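Local structure of transcriptional regulator, putative (Pseudomonas syringae pv. tomato, 2R5F) at residues 26-31 / 40-45; 63-68 / 89-94; 226-231 / 251-256. The protein probably regulates transcription as a DNA-binding member of the SorC family, with this domain thought to bind a sugar effector. One frame throughout, in Å; residues are numbered along the deposited sequence.

How the contacts relate
From the N terminus, contact 1 comes first, closing the loop by which strand 24-28 passes into helix 36-54. Contact 2 then closes the longer excursion through helix 68-75, pairing the end of strand 60-63 with strand 88-94. Contact 3 closes last, joining strands 226-230 and 251-255 around helix 237-245. The three follow in series, so none nests in or crosses another, yet all reach the same sheet. Contacts 1 and 3 meet directly: backbone bonds from Ile26 to Leu252 and from Val28 to Thr254 place strand 24-28 beside strand 251-255. Between contacts 1 and 2, Lys40 packs on Ser68, helix against helix start.

Contact 1 of 3, residues 26-31 / 40-45; sequences IVVEAT and KQAIGS
Val28, the last residue of strand 24-28, meets Ala42 and Ile43 on the second turn of helix 36-54. Its CB points toward the helix and leaves the touching to its two methyl groups. CG2 does most of the work. A chi1 of -47° sets CG1 anti to the carbonyl carbon, which leaves Val28 CG2 between the backbone N and the carbonyl carbon, 3.6 Å from Ala42 CB. Val28 CG2 also lies 3.8 Å from Ala42 C and 4.0 Å from Ile43 CG1, so it rests against the helix where one residue passes into the next. The other branch approaches more loosely, with Val28 CG1 4.1 Å from Ala42 O. A beta-branched valine suits this place because it is short, stiff and wide enough to touch two successive helical residues.

Ala42 is matched to it. Its single methyl also receives the chain that leaves the strand, with Glu29 O 3.8 Å from Ala42 CB and Ala30 CA 4.0 Å from the same methyl. The small Ala42 lets the backbone of Glu29 and Ala30 pass close over the helix, while the Ala30 methyl packs on Ser38 and Ile39. No hydrogen bond spans the contact, which is van der Waals in character. Glu29 starts away from the helix, and its OE2 is hydrogen-bonded to His9; Val28 also packs on Ala46, one helical turn beyond Ala42. An apolar strand end packed against the helix that follows it is characteristic of a beta-alpha connection.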
ATOM      1  N   ILE A  26       9.277   6.666  -7.330  1.00 33.07           N
ATOM      2  CA  ILE A  26       8.619   7.487  -8.341  1.00 32.39           C
ATOM      3  C   ILE A  26       8.199   8.732  -7.608  1.00 32.30           C
ATOM      4  O   ILE A  26       7.517   8.627  -6.603  1.00 32.15           O
ATOM      5  CB  ILE A  26       7.383   6.762  -8.907  1.00 32.17           C
ATOM      6  CG1 ILE A  26       7.831   5.440  -9.560  1.00 33.74           C
ATOM      7  CG2 ILE A  26       6.566   7.698  -9.814  1.00 31.30           C
ATOM      8  CD1 ILE A  26       6.900   4.824 -10.571  1.00 36.56           C
ATOM      9  N   VAL A  27       8.616   9.903  -8.097  1.00 32.26           N
ATOM     10  CA  VAL A  27       8.266  11.171  -7.444  1.00 32.27           C
ATOM     11  C   VAL A  27       7.283  11.960  -8.300  1.00 32.87           C
ATOM     12  O   VAL A  27       7.525  12.193  -9.501  1.00 33.77           O
ATOM     13  CB  VAL A  27       9.514  12.039  -7.058  1.00 31.99           C
ATOM     14  CG1 VAL A  27       9.092  13.425  -6.588  1.00 31.75           C
ATOM     15  CG2 VAL A  27      10.344  11.361  -5.969  1.00 32.14           C
ATOM     16  N   VAL A  28       6.176  12.359  -7.666  1.00 32.81           N
ATOM     17  CA  VAL A  28       5.095  13.095  -8.302  1.00 32.35           C
ATOM     18  C   VAL A  28       5.022  14.508  -7.736  1.00 33.61           C
ATOM     19  O   VAL A  28       5.420  14.741  -6.593  1.00 33.32           O
ATOM     20  CB  VAL A  28       3.723  12.338  -8.191  1.00 33.55           C
ATOM     21  CG1 VAL A  28       3.897  10.844  -8.571  1.00 29.28           C
ATOM     22  CG2 VAL A  28       3.099  12.437  -6.757  1.00 31.05           C
ATOM     23  N   GLU A  29       4.560  15.457  -8.551  1.00 33.66           N
ATOM     24  CA  GLU A  29       4.241  16.791  -8.075  1.00 34.97           C
ATOM     25  C   GLU A  29       2.733  16.925  -7.850  1.00 35.66           C
ATOM     26  O   GLU A  29       1.937  16.692  -8.760  1.00 35.87           O
ATOM     27  CB  GLU A  29       4.721  17.862  -9.064  1.00 34.70           C
ATOM     28  CG  GLU A  29       6.229  17.914  -9.273  1.00 35.50           C
ATOM     29  CD  GLU A  29       6.665  19.005 -10.231  1.00 36.09           C
ATOM     30  OE1 GLU A  29       5.811  19.540 -10.959  1.00 38.32           O
ATOM     31  OE2 GLU A  29       7.863  19.328 -10.267  1.00 37.14           O
ATOM     32  N   ALA A  30       2.345  17.290  -6.635  1.00 36.63           N
ATOM     33  CA  ALA A  30       0.959  17.629  -6.339  1.00 37.82           C
ATOM     34  C   ALA A  30       0.607  18.958  -6.997  1.00 38.71           C
ATOM     35  O   ALA A  30       1.440  19.860  -7.056  1.00 39.19           O
ATOM     36  CB  ALA A  30       0.747  17.721  -4.833  1.00 37.94           C
ATOM     37  N   THR A  31      -0.626  19.089  -7.486  1.00 39.90           N
ATOM     38  CA  THR A  31      -1.111  20.393  -7.927  1.00 40.72           C
ATOM     39  C   THR A  31      -0.936  21.408  -6.788  1.00 41.38           C
ATOM     40  O   THR A  31      -0.429  22.520  -7.009  1.00 41.70           O
ATOM     41  CB  THR A  31      -2.585  20.377  -8.392  1.00 40.79           C
ATOM     42  OG1 THR A  31      -2.769  19.400  -9.427  1.00 40.73           O
ATOM     43  CG2 THR A  31      -2.976  21.759  -8.934  1.00 40.97           C
ATOM     44  N   LYS A  40      -2.506  13.112  -2.142  1.00 37.30           N
ATOM     45  CA  LYS A  40      -3.067  11.758  -2.263  1.00 37.75           C
ATOM     46  C   LYS A  40      -3.495  11.477  -3.693  1.00 37.30           C
ATOM     47  O   LYS A  40      -3.299  10.363  -4.176  1.00 36.25           O
ATOM     48  CB  LYS A  40      -4.266  11.534  -1.347  1.00 38.75           C
ATOM     49  CG  LYS A  40      -3.947  11.309   0.125  1.00 40.24           C
ATOM     50  CD  LYS A  40      -5.162  10.701   0.834  1.00 40.17           C
ATOM     51  CE  LYS A  40      -5.960  11.723   1.571  1.00 44.64           C
ATOM     52  NZ  LYS A  40      -7.294  11.178   1.890  1.00 46.02           N
ATOM     53  N   GLN A  41      -4.039  12.501  -4.362  1.00 36.50           N
ATOM     54  CA  GLN A  41      -4.574  12.363  -5.724  1.00 36.77           C
ATOM     55  C   GLN A  41      -3.477  12.208  -6.776  1.00 36.09           C
ATOM     56  O   GLN A  41      -3.655  11.468  -7.743  1.00 35.29           O
ATOM     57  CB  GLN A  41      -5.472  13.560  -6.116  1.00 37.10           C
ATOM     58  CG  GLN A  41      -6.859  13.692  -5.381  1.00 39.05           C
ATOM     59  CD  GLN A  41      -7.709  12.408  -5.369  1.00 40.57           C
ATOM     60  OE1 GLN A  41      -7.592  11.552  -6.240  1.00 41.23           O
ATOM     61  NE2 GLN A  41      -8.564  12.276  -4.354  1.00 41.22           N
ATOM     62  N   ALA A  42      -2.375  12.947  -6.600  1.00 35.07           N
ATOM     63  CA  ALA A  42      -1.178  12.792  -7.436  1.00 34.66           C
ATOM     64  C   ALA A  42      -0.570  11.395  -7.279  1.00 34.25           C
ATOM     65  O   ALA A  42      -0.193  10.767  -8.261  1.00 34.56           O
ATOM     66  CB  ALA A  42      -0.123  13.905  -7.123  1.00 33.72           C
ATOM     67  N   ILE A  43      -0.442  10.929  -6.038  1.00 34.68           N
ATOM     68  CA  ILE A  43       0.091   9.571  -5.772  1.00 34.36           C
ATOM     69  C   ILE A  43      -0.838   8.503  -6.336  1.00 35.44           C
ATOM     70  O   ILE A  43      -0.389   7.587  -7.053  1.00 35.78           O
ATOM     71  CB  ILE A  43       0.400   9.323  -4.257  1.00 34.28           C
ATOM     72  CG1 ILE A  43       1.587  10.198  -3.819  1.00 34.35           C
ATOM     73  CG2 ILE A  43       0.744   7.816  -3.989  1.00 33.13           C
ATOM     74  CD1 ILE A  43       1.657  10.396  -2.342  1.00 31.24           C
ATOM     75  N   GLY A  44      -2.127   8.607  -6.017  1.00 35.74           N
ATOM     76  CA  GLY A  44      -3.118   7.664  -6.569  1.00 37.33           C
ATOM     77  C   GLY A  44      -3.082   7.612  -8.088  1.00 37.70           C
ATOM     78  O   GLY A  44      -3.044   6.543  -8.683  1.00 39.58           O
ATOM     79  N   SER A  45      -3.075   8.763  -8.728  1.00 37.85           N
ATOM     80  CA  SER A  45      -2.997   8.821 -10.197  1.00 37.12           C
ATOM     81  C   SER A  45      -1.754   8.152 -10.786  1.00 36.64           C
ATOM     82  O   SER A  45      -1.851   7.404 -11.755  1.00 35.55           O
ATOM     83  CB  SER A  45      -3.080  10.268 -10.685  1.00 37.31           C
ATOM     84  OG  SER A  45      -2.881  10.283 -12.090  1.00 39.42           O
TER

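Contact 2 of 3, residues 63-68 / 89-94; sequences ISSWSS and VVQLLG. With SO4 (sulfate ion), chain B.
Ile63 and Leu92 hold the tight part of this contact. Ile63 N gives a hydrogen bond of 2.9 Å to Val90 O, and Leu92 N returns one to Ile63 O with an N-H...O angle of 154°, a parallel bridge centred on Gln91. Leu92 also folds back on its partner strand: CG, anti to the carbonyl carbon (chi1 -65°), comes 3.5 Å from Ile63 N. The small Ser65 lets its OG lie 3.2 Å from Gln91 CG. The Gln91 amide is gripped at both ends, NE2 by Leu93 O at 3.0 Å and OE1 by the backbone N of Leu122, as suits a buried polar group.

Within the type I turn from Ser64 to Ser67, partly exposed Trp66 forms the outer side, crossing Leu93 at about a right angle with CD1 3.6 Å from Leu93 CG. From Ser67 the chain leaves strand 88-94. Ser67, N-cap of helix 68-75, bonds Ile70 N through OG, which also bonds O3 of a sulfate at 2.6 Å; Ser68 N, Thr69 OG1 and Lys236 NZ bond the ion too. The sulfate, probably from the crystallisation liquor, may mark where a phosphate of a sugar ligand could bind, as in SorC-family effector domains.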
ATOM      1  N   ILE A  63      -4.101  -5.821  -1.210  1.00 39.78           N
ATOM      2  CA  ILE A  63      -4.160  -4.379  -0.957  1.00 40.58           C
ATOM      3  C   ILE A  63      -4.555  -4.069   0.495  1.00 41.86           C
ATOM      4  O   ILE A  63      -5.390  -4.756   1.103  1.00 40.09           O
ATOM      5  CB  ILE A  63      -5.086  -3.565  -1.933  1.00 41.45           C
ATOM      6  CG1 ILE A  63      -6.580  -3.892  -1.734  1.00 41.64           C
ATOM      7  CG2 ILE A  63      -4.655  -3.691  -3.391  1.00 40.99           C
ATOM      8  CD1 ILE A  63      -7.542  -2.747  -2.239  1.00 40.47           C
ATOM      9  N   SER A  64      -3.947  -3.013   1.019  1.00 42.68           N
ATOM     10  CA  SER A  64      -4.326  -2.428   2.310  1.00 44.27           C
ATOM     11  C   SER A  64      -5.633  -1.638   2.150  1.00 44.37           C
ATOM     12  O   SER A  64      -5.615  -0.426   1.886  1.00 44.46           O
ATOM     13  CB  SER A  64      -3.209  -1.484   2.767  1.00 43.69           C
ATOM     14  OG  SER A  64      -3.407  -1.163   4.128  1.00 50.45           O
ATOM     15  N   SER A  65      -6.776  -2.299   2.295  1.00 43.80           N
ATOM     16  CA  SER A  65      -8.004  -1.672   1.810  1.00 44.81           C
ATOM     17  C   SER A  65      -8.493  -0.453   2.621  1.00 44.60           C
ATOM     18  O   SER A  65      -9.301   0.319   2.125  1.00 44.94           O
ATOM     19  CB  SER A  65      -9.118  -2.702   1.605  1.00 44.67           C
ATOM     20  OG  SER A  65      -8.889  -3.823   2.433  1.00 47.26           O
ATOM     21  N   TRP A  66      -7.979  -0.264   3.835  1.00 44.50           N
ATOM     22  CA  TRP A  66      -8.339   0.925   4.636  1.00 44.27           C
ATOM     23  C   TRP A  66      -7.660   2.241   4.199  1.00 43.43           C
ATOM     24  O   TRP A  66      -7.974   3.316   4.719  1.00 43.22           O
ATOM     25  CB  TRP A  66      -8.104   0.670   6.127  1.00 44.76           C
ATOM     26  CG  TRP A  66      -9.031  -0.373   6.719  1.00 45.66           C
ATOM     27  CD1 TRP A  66      -9.017  -1.705   6.458  1.00 45.84           C
ATOM     28  CD2 TRP A  66     -10.096  -0.165   7.671  1.00 46.39           C
ATOM     29  NE1 TRP A  66      -9.993  -2.346   7.168  1.00 46.74           N
ATOM     30  CE2 TRP A  66     -10.669  -1.430   7.932  1.00 46.22           C
ATOM     31  CE3 TRP A  66     -10.620   0.963   8.318  1.00 47.01           C
ATOM     32  CZ2 TRP A  66     -11.742  -1.607   8.819  1.00 46.25           C
ATOM     33  CZ3 TRP A  66     -11.690   0.788   9.220  1.00 46.44           C
ATOM     34  CH2 TRP A  66     -12.241  -0.489   9.453  1.00 45.78           C
ATOM     35  N   SER A  67      -6.739   2.151   3.249  1.00 42.73           N
ATOM     36  CA  SER A  67      -5.969   3.303   2.802  1.00 42.57           C
ATOM     37  C   SER A  67      -6.714   4.234   1.827  1.00 41.69           C
ATOM     38  O   SER A  67      -7.252   3.789   0.822  1.00 40.80           O
ATOM     39  CB  SER A  67      -4.646   2.821   2.202  1.00 42.57           C
ATOM     40  OG  SER A  67      -3.992   3.889   1.541  1.00 45.55           O
ATOM     41  N   SER A  68      -6.744   5.535   2.134  1.00 41.39           N
ATOM     42  CA  SER A  68      -7.387   6.522   1.238  1.00 41.19           C
ATOM     43  C   SER A  68      -6.558   6.863   0.027  1.00 40.11           C
ATOM     44  O   SER A  68      -7.085   7.301  -0.984  1.00 40.26           O
ATOM     45  CB  SER A  68      -7.767   7.815   1.975  1.00 40.87           C
ATOM     46  OG  SER A  68      -6.998   7.938   3.145  1.00 44.61           O
ATOM     47  N   VAL A  89      -7.361 -10.331  -6.180  1.00 36.37           N
ATOM     48  CA  VAL A  89      -7.149  -9.192  -5.311  1.00 35.24           C
ATOM     49  C   VAL A  89      -7.576  -9.664  -3.920  1.00 35.70           C
ATOM     50  O   VAL A  89      -8.715 -10.091  -3.731  1.00 33.95           O
ATOM     51  CB  VAL A  89      -7.985  -7.974  -5.758  1.00 35.01           C
ATOM     52  CG1 VAL A  89      -7.843  -6.794  -4.767  1.00 33.56           C
ATOM     53  CG2 VAL A  89      -7.561  -7.565  -7.179  1.00 34.77           C
ATOM     54  N   VAL A  90      -6.636  -9.637  -2.978  1.00 35.18           N
ATOM     55  CA  VAL A  90      -6.875 -10.091  -1.603  1.00 35.62           C
ATOM     56  C   VAL A  90      -6.894  -8.871  -0.685  1.00 36.45           C
ATOM     57  O   VAL A  90      -6.026  -7.984  -0.773  1.00 36.55           O
ATOM     58  CB  VAL A  90      -5.799 -11.139  -1.165  1.00 35.48           C
ATOM     59  CG1 VAL A  90      -6.047 -11.680   0.273  1.00 34.46           C
ATOM     60  CG2 VAL A  90      -5.742 -12.271  -2.194  1.00 33.32           C
ATOM     61  N   GLN A  91      -7.915  -8.798   0.155  1.00 36.72           N
ATOM     62  CA  GLN A  91      -7.984  -7.785   1.190  1.00 37.58           C
ATOM     63  C   GLN A  91      -6.963  -8.129   2.266  1.00 38.04           C
ATOM     64  O   GLN A  91      -7.030  -9.218   2.838  1.00 37.96           O
ATOM     65  CB  GLN A  91      -9.377  -7.789   1.793  1.00 37.09           C
ATOM     66  CG  GLN A  91      -9.508  -6.866   2.970  1.00 37.82           C
ATOM     67  CD  GLN A  91     -10.945  -6.536   3.242  1.00 37.14           C
ATOM     68  OE1 GLN A  91     -11.831  -7.091   2.612  1.00 37.20           O
ATOM     69  NE2 GLN A  91     -11.186  -5.650   4.191  1.00 36.14           N
ATOM     70  N   LEU A  92      -6.033  -7.214   2.559  1.00 38.97           N
ATOM     71  CA  LEU A  92      -4.922  -7.538   3.480  1.00 39.78           C
ATOM     72  C   LEU A  92      -5.109  -7.078   4.912  1.00 40.84           C
ATOM     73  O   LEU A  92      -4.226  -7.314   5.734  1.00 41.65           O
ATOM     74  CB  LEU A  92      -3.599  -6.970   2.982  1.00 39.64           C
ATOM     75  CG  LEU A  92      -2.967  -7.454   1.678  1.00 38.76           C
ATOM     76  CD1 LEU A  92      -1.696  -6.664   1.475  1.00 42.53           C
ATOM     77  CD2 LEU A  92      -2.689  -8.933   1.652  1.00 36.94           C
ATOM     78  N   LEU A  93      -6.215  -6.394   5.193  1.00 41.83           N
ATOM     79  CA  LEU A  93      -6.540  -5.893   6.535  1.00 43.07           C
ATOM     80  C   LEU A  93      -8.051  -5.752   6.644  1.00 43.81           C
ATOM     81  O   LEU A  93      -8.692  -5.186   5.752  1.00 43.79           O
ATOM     82  CB  LEU A  93      -5.882  -4.529   6.820  1.00 43.35           C
ATOM     83  CG  LEU A  93      -6.432  -3.675   7.996  1.00 42.48           C
ATOM     84  CD1 LEU A  93      -6.491  -4.431   9.293  1.00 43.55           C
ATOM     85  CD2 LEU A  93      -5.618  -2.400   8.205  1.00 43.84           C
ATOM     86  N   GLY A  94      -8.607  -6.258   7.736  1.00 44.68           N
ATOM     87  CA  GLY A  94     -10.033  -6.154   7.999  1.00 46.20           C
ATOM     88  C   GLY A  94     -10.290  -6.005   9.487  1.00 47.42           C
ATOM     89  O   GLY A  94      -9.559  -6.557  10.312  1.00 47.60           O
TER
HETATM   90  S   SO4 B   1      -3.646   6.574   4.042  1.00 46.20           S
HETATM   91  O1  SO4 B   1      -2.902   7.021   5.212  1.00 47.22           O
HETATM   92  O2  SO4 B   1      -3.915   7.663   3.119  1.00 48.19           O
HETATM   93  O3  SO4 B   1      -2.944   5.543   3.323  1.00 46.30           O
HETATM   94  O4  SO4 B   1      -4.971   6.121   4.468  1.00 48.15           O

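Contact 3 of 3, residues 226-231 / 251-256; sequences RVLGLA and VLITDV
The beta-alpha-beta unit made by strand 226-230, helix 237-245 and strand 251-255 is joined here, where Gly229 bonds both neighbours of Leu252. Gly229 N donates to Val251 O at 2.7 Å, and Gly229 O accepts from Ile253 N with an N-H...O angle of 168°. Val251 N to Val227 O extends the pattern at one end, while the bond from Ala231 N to Ile253 O at the other is weak. There Thr254 adds a side-chain bond: OG1, anti to the backbone N (chi1 -166°), reaches Ala231 O at 2.6 Å, approaching a lone pair of that oxygen within the plane of its peptide carbonyl.

One face is aliphatic. Leu228 CD1 touches both Val251 CG1 (3.6 Å) and Ile253 CD1 (3.7 Å). Leu230 lies alongside Ile253, with CD2 3.6 Å from Ile253 CD1. Branched aliphatic side chains fill this buried face, packing on each other and on Tyr50 and Ala47 of helix 36-54. On the other face Gly229 has no side chain, and Leu252 leans in until its CD1 is 3.7 Å from Gly229 O. Asp255 then caps helix 256-262. Parallel strands joined through a helix, with apolar residues beneath a covering helix, are typical of a Rossmann-like alpha/beta domain.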
ATOM      1  N   ARG A 226       7.179  -8.116  -4.562  1.00 45.63           N
ATOM      2  CA  ARG A 226       7.127  -6.689  -4.891  1.00 44.65           C
ATOM      3  C   ARG A 226       6.102  -5.980  -4.006  1.00 43.20           C
ATOM      4  O   ARG A 226       4.910  -6.282  -4.044  1.00 43.36           O
ATOM      5  CB  ARG A 226       6.767  -6.553  -6.369  1.00 45.33           C
ATOM      6  CG  ARG A 226       6.572  -5.191  -6.952  1.00 47.12           C
ATOM      7  CD  ARG A 226       6.931  -5.333  -8.420  1.00 53.06           C
ATOM      8  NE  ARG A 226       6.071  -4.581  -9.330  1.00 59.07           N
ATOM      9  CZ  ARG A 226       5.114  -5.110 -10.093  1.00 59.18           C
ATOM     10  NH1 ARG A 226       4.394  -4.323 -10.884  1.00 60.53           N
ATOM     11  NH2 ARG A 226       4.871  -6.414 -10.073  1.00 61.32           N
ATOM     12  N   VAL A 227       6.573  -5.071  -3.162  1.00 41.51           N
ATOM     13  CA  VAL A 227       5.671  -4.305  -2.296  1.00 39.79           C
ATOM     14  C   VAL A 227       5.693  -2.846  -2.746  1.00 39.21           C
ATOM     15  O   VAL A 227       6.756  -2.199  -2.778  1.00 37.77           O
ATOM     16  CB  VAL A 227       6.032  -4.444  -0.800  1.00 39.60           C
ATOM     17  CG1 VAL A 227       5.112  -3.601   0.084  1.00 38.00           C
ATOM     18  CG2 VAL A 227       5.965  -5.911  -0.387  1.00 39.21           C
ATOM     19  N   LEU A 228       4.517  -2.370  -3.136  1.00 38.72           N
ATOM     20  CA  LEU A 228       4.319  -0.993  -3.571  1.00 39.43           C
ATOM     21  C   LEU A 228       3.824  -0.206  -2.376  1.00 39.39           C
ATOM     22  O   LEU A 228       2.737  -0.497  -1.869  1.00 40.31           O
ATOM     23  CB  LEU A 228       3.277  -0.955  -4.713  1.00 39.35           C
ATOM     24  CG  LEU A 228       2.813   0.333  -5.425  1.00 38.01           C
ATOM     25  CD1 LEU A 228       3.968   1.165  -5.907  1.00 38.80           C
ATOM     26  CD2 LEU A 228       1.923   0.011  -6.619  1.00 39.61           C
ATOM     27  N   GLY A 229       4.611   0.765  -1.914  1.00 38.83           N
ATOM     28  CA  GLY A 229       4.142   1.770  -0.956  1.00 37.07           C
ATOM     29  C   GLY A 229       3.610   3.055  -1.571  1.00 37.57           C
ATOM     30  O   GLY A 229       4.274   3.660  -2.416  1.00 36.88           O
ATOM     31  N   LEU A 230       2.421   3.500  -1.121  1.00 35.47           N
ATOM     32  CA  LEU A 230       1.818   4.715  -1.611  1.00 35.85           C
ATOM     33  C   LEU A 230       1.578   5.688  -0.441  1.00 36.39           C
ATOM     34  O   LEU A 230       0.637   5.503   0.296  1.00 34.53           O
ATOM     35  CB  LEU A 230       0.472   4.447  -2.340  1.00 35.87           C
ATOM     36  CG  LEU A 230       0.341   3.431  -3.490  1.00 37.28           C
ATOM     37  CD1 LEU A 230      -1.094   3.352  -3.941  1.00 37.71           C
ATOM     38  CD2 LEU A 230       1.262   3.756  -4.695  1.00 37.25           C
ATOM     39  N   ALA A 231       2.408   6.726  -0.311  1.00 36.03           N
ATOM     40  CA  ALA A 231       2.361   7.606   0.860  1.00 36.70           C
ATOM     41  C   ALA A 231       3.103   8.922   0.633  1.00 35.95           C
ATOM     42  O   ALA A 231       4.185   8.935   0.088  1.00 36.80           O
ATOM     43  CB  ALA A 231       2.991   6.883   2.061  1.00 36.39           C
ATOM     44  N   VAL A 251       8.862  -0.518  -4.153  1.00 41.68           N
ATOM     45  CA  VAL A 251       8.519   0.669  -4.916  1.00 39.96           C
ATOM     46  C   VAL A 251       7.832   1.634  -3.965  1.00 39.66           C
ATOM     47  O   VAL A 251       6.950   1.256  -3.183  1.00 38.89           O
ATOM     48  CB  VAL A 251       7.576   0.335  -6.125  1.00 40.90           C
ATOM     49  CG1 VAL A 251       7.315   1.595  -7.022  1.00 39.87           C
ATOM     50  CG2 VAL A 251       8.135  -0.848  -6.958  1.00 40.02           C
ATOM     51  N   LEU A 252       8.257   2.892  -4.002  1.00 38.51           N
ATOM     52  CA  LEU A 252       7.556   3.933  -3.265  1.00 37.91           C
ATOM     53  C   LEU A 252       7.146   4.979  -4.243  1.00 37.31           C
ATOM     54  O   LEU A 252       7.972   5.430  -5.021  1.00 37.43           O
ATOM     55  CB  LEU A 252       8.472   4.551  -2.191  1.00 37.42           C
ATOM     56  CG  LEU A 252       7.995   5.837  -1.540  1.00 37.79           C
ATOM     57  CD1 LEU A 252       6.796   5.632  -0.584  1.00 37.15           C
ATOM     58  CD2 LEU A 252       9.219   6.495  -0.852  1.00 38.91           C
ATOM     59  N   ILE A 253       5.865   5.335  -4.225  1.00 37.27           N
ATOM     60  CA  ILE A 253       5.366   6.492  -4.950  1.00 37.83           C
ATOM     61  C   ILE A 253       4.981   7.575  -3.937  1.00 38.60           C
ATOM     62  O   ILE A 253       4.210   7.319  -3.018  1.00 37.43           O
ATOM     63  CB  ILE A 253       4.152   6.154  -5.827  1.00 38.58           C
ATOM     64  CG1 ILE A 253       4.519   4.993  -6.796  1.00 38.39           C
ATOM     65  CG2 ILE A 253       3.695   7.421  -6.555  1.00 36.18           C
ATOM     66  CD1 ILE A 253       3.301   4.438  -7.604  1.00 37.45           C
ATOM     67  N   THR A 254       5.570   8.766  -4.095  1.00 38.27           N
ATOM     68  CA  THR A 254       5.433   9.813  -3.112  1.00 37.07           C
ATOM     69  C   THR A 254       5.578  11.169  -3.775  1.00 37.19           C
ATOM     70  O   THR A 254       5.990  11.272  -4.927  1.00 38.11           O
ATOM     71  CB  THR A 254       6.479   9.645  -1.940  1.00 37.14           C
ATOM     72  OG1 THR A 254       6.094  10.498  -0.863  1.00 37.97           O
ATOM     73  CG2 THR A 254       7.912   9.966  -2.358  1.00 33.86           C
ATOM     74  N   ASP A 255       5.257  12.224  -3.056  1.00 38.02           N
ATOM     75  CA  ASP A 255       5.355  13.586  -3.626  1.00 38.39           C
ATOM     76  C   ASP A 255       6.750  14.195  -3.443  1.00 37.42           C
ATOM     77  O   ASP A 255       7.577  13.646  -2.705  1.00 37.53           O
ATOM     78  CB  ASP A 255       4.292  14.486  -2.971  1.00 39.19           C
ATOM     79  CG  ASP A 255       4.458  14.553  -1.465  1.00 39.93           C
ATOM     80  OD1 ASP A 255       4.186  13.542  -0.801  1.00 36.74           O
ATOM     81  OD2 ASP A 255       4.898  15.604  -0.957  1.00 42.91           O
ATOM     82  N   VAL A 256       7.001  15.336  -4.098  1.00 37.54           N
ATOM     83  CA  VAL A 256       8.288  16.040  -4.017  1.00 37.81           C
ATOM     84  C   VAL A 256       8.670  16.460  -2.590  1.00 37.07           C
ATOM     85  O   VAL A 256       9.796  16.296  -2.179  1.00 36.91           O
ATOM     86  CB  VAL A 256       8.337  17.374  -4.891  1.00 38.10           C
ATOM     87  CG1 VAL A 256       9.739  17.969  -4.874  1.00 39.29           C
ATOM     88  CG2 VAL A 256       7.933  17.150  -6.284  1.00 37.83           C
TER